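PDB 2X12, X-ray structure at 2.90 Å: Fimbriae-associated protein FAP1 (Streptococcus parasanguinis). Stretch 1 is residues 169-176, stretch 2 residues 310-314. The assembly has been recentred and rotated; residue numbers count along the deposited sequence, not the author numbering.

Stretch 1 169-176: NANNLKNP
Stretch 2, residues 310-314: YGRYN

Residues 169-176 and 310-314 of the fimbriae-associated protein FAP1 belong to one chain and pack chiefly through Leu173 and Tyr313, burying 278 Å² in total. No hydrogen bond crosses between them, so the contact rests on van der Waals packing. Stretch 1 has no regular helix or strand. It opens with a type I beta turn from Asn169 to Asn172, with phi/psi of -57/-7° at Ala170 and -101/10° at Asn171, closed by a backbone hydrogen bond from Asn172 N to Asn169 O (2.9 Å). The t rotamer of Asn169 brings its OD1 within 3.1 Å of Asn171 N, a second hydrogen bond that braces the turn. Beyond it the chain is extended from Leu173 (-67/151°) through Asn175 (-110/113°). Stretch 2 leaves a strand at Gly311 and stays extended through Arg312 (-127/134°) and Tyr313 (-146/120°). Both chains advance in the same general sense, with CA separations of 5.6 Å for Ala170-Gly311 and 6.2 Å for Leu173-Tyr313.

Leu173, buried and directed toward stretch 2, has chi1 -93° and chi2 47°. Its CD2 lies 3.7 Å from Gly311 CA and 3.7 Å from Arg312 O. The absence of a side chain at Gly311 (-132/-149°) permits this approach: an ideal CB there would clash at 2.7 Å from Leu173 CD2 and 2.9 Å from Ala170 O.

Tyr313, chi1 -173° (t) and chi2 96°, points toward stretch 1, its ring reaching along Leu173, Lys174 and Asn175. Leu173 O sits at the ring edge, 3.8 Å from Tyr313 CD1, while Leu173 CB makes an apolar contact with Tyr313 CD1 at 4.3 Å. Further out, Lys174 CA lies 4.4 Å from Tyr313 CE1, and Asn175 CB lies 4.0 Å from Tyr313 OH. Asn175, a t rotamer, points its CA-to-CB bond toward stretch 2 as Leu173 does, whereas that of Lys174, between these two in sequence, points away.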

# COMPACT_ATOMS: atom_id res chain seq x y z
N ASN A 169 -15.02 0.15 -14.64
CA ASN A 169 -16.08 -0.82 -14.37
C ASN A 169 -16.23 -1.18 -12.89
O ASN A 169 -15.68 -2.17 -12.41
CB ASN A 169 -15.83 -2.08 -15.19
CG ASN A 169 -17.05 -2.96 -15.29
OD1 ASN A 169 -18.11 -2.65 -14.76
ND2 ASN A 169 -16.89 -4.08 -15.96
N ALA A 170 -17.00 -0.38 -12.18
CA ALA A 170 -17.33 -0.68 -10.79
C ALA A 170 -18.00 -2.05 -10.57
O ALA A 170 -18.21 -2.46 -9.42
CB ALA A 170 -18.20 0.43 -10.22
N ASN A 171 -18.36 -2.77 -11.64
CA ASN A 171 -18.96 -4.10 -11.50
C ASN A 171 -17.97 -5.21 -11.74
O ASN A 171 -18.36 -6.38 -11.83
CB ASN A 171 -20.12 -4.24 -12.45
CG ASN A 171 -21.23 -3.23 -12.19
OD1 ASN A 171 -21.36 -2.69 -11.08
ND2 ASN A 171 -22.05 -2.97 -13.21
N ASN A 172 -16.70 -4.85 -11.83
CA ASN A 172 -15.65 -5.82 -12.07
C ASN A 172 -14.45 -5.50 -11.23
O ASN A 172 -13.36 -5.26 -11.73
CB ASN A 172 -15.26 -5.86 -13.55
CG ASN A 172 -14.51 -7.11 -13.90
OD1 ASN A 172 -14.77 -8.18 -13.35
ND2 ASN A 172 -13.57 -7.00 -14.81
N LEU A 173 -14.67 -5.47 -9.92
CA LEU A 173 -13.60 -5.05 -9.02
C LEU A 173 -12.51 -6.08 -9.05
O LEU A 173 -12.79 -7.28 -9.28
CB LEU A 173 -14.10 -4.84 -7.58
CG LEU A 173 -14.50 -3.40 -7.26
CD1 LEU A 173 -15.36 -2.89 -8.36
CD2 LEU A 173 -15.22 -3.32 -5.97
N LYS A 174 -11.30 -5.59 -8.81
CA LYS A 174 -10.09 -6.39 -8.82
C LYS A 174 -9.13 -5.97 -7.72
O LYS A 174 -9.05 -4.80 -7.40
CB LYS A 174 -9.43 -6.28 -10.19
CG LYS A 174 -9.75 -7.48 -11.03
CD LYS A 174 -10.15 -7.19 -12.47
CE LYS A 174 -10.10 -8.55 -13.23
NZ LYS A 174 -11.13 -8.66 -14.30
N ASN A 175 -8.43 -6.98 -7.16
CA ASN A 175 -7.48 -6.81 -6.06
C ASN A 175 -6.09 -7.02 -6.54
O ASN A 175 -5.72 -8.11 -6.90
CB ASN A 175 -7.70 -7.84 -4.96
CG ASN A 175 -6.77 -7.63 -3.79
OD1 ASN A 175 -6.13 -6.57 -3.70
ND2 ASN A 175 -6.69 -8.60 -2.89
N PRO A 176 -5.29 -5.97 -6.54
CA PRO A 176 -3.91 -6.10 -6.98
C PRO A 176 -2.94 -6.34 -5.83
O PRO A 176 -1.74 -6.26 -6.03
CB PRO A 176 -3.65 -4.73 -7.57
CG PRO A 176 -4.46 -3.82 -6.76
CD PRO A 176 -5.67 -4.58 -6.32
N TYR A 310 -17.70 2.74 -4.03
CA TYR A 310 -17.96 1.40 -3.56
C TYR A 310 -18.54 0.47 -4.63
O TYR A 310 -19.40 0.85 -5.39
CB TYR A 310 -18.93 1.46 -2.40
CG TYR A 310 -18.35 2.08 -1.16
CD1 TYR A 310 -18.61 3.40 -0.83
CD2 TYR A 310 -17.54 1.35 -0.32
CE1 TYR A 310 -18.06 3.96 0.29
CE2 TYR A 310 -17.01 1.89 0.79
CZ TYR A 310 -17.26 3.20 1.09
OH TYR A 310 -16.68 3.69 2.24
N GLY A 311 -18.06 -0.78 -4.63
CA GLY A 311 -18.57 -1.84 -5.50
C GLY A 311 -18.86 -3.12 -4.72
O GLY A 311 -19.25 -3.06 -3.55
N ARG A 312 -18.71 -4.28 -5.38
CA ARG A 312 -18.90 -5.60 -4.76
C ARG A 312 -17.66 -6.41 -5.03
O ARG A 312 -17.19 -6.39 -6.15
CB ARG A 312 -20.08 -6.38 -5.36
CG ARG A 312 -21.33 -5.55 -5.87
CD ARG A 312 -22.04 -4.63 -4.78
NE ARG A 312 -22.30 -5.30 -3.49
CZ ARG A 312 -23.24 -6.24 -3.29
NH1 ARG A 312 -24.01 -6.63 -4.31
NH2 ARG A 312 -23.39 -6.79 -2.08
N TYR A 313 -17.11 -7.09 -4.01
CA TYR A 313 -16.01 -8.09 -4.19
C TYR A 313 -16.19 -9.21 -3.17
O TYR A 313 -16.15 -8.97 -1.97
CB TYR A 313 -14.63 -7.49 -4.03
CG TYR A 313 -13.47 -8.41 -4.36
CD1 TYR A 313 -12.87 -8.41 -5.62
CD2 TYR A 313 -12.94 -9.24 -3.41
CE1 TYR A 313 -11.78 -9.25 -5.93
CE2 TYR A 313 -11.85 -10.08 -3.70
CZ TYR A 313 -11.29 -10.09 -4.95
OH TYR A 313 -10.24 -10.93 -5.20
N ASN A 314 -16.35 -10.42 -3.69
CA ASN A 314 -16.89 -11.55 -2.96
C ASN A 314 -18.10 -11.10 -2.23
O ASN A 314 -18.25 -11.41 -1.06
CB ASN A 314 -15.85 -12.15 -2.05
CG ASN A 314 -14.71 -12.75 -2.82
OD1 ASN A 314 -14.92 -13.47 -3.82
ND2 ASN A 314 -13.48 -12.43 -2.39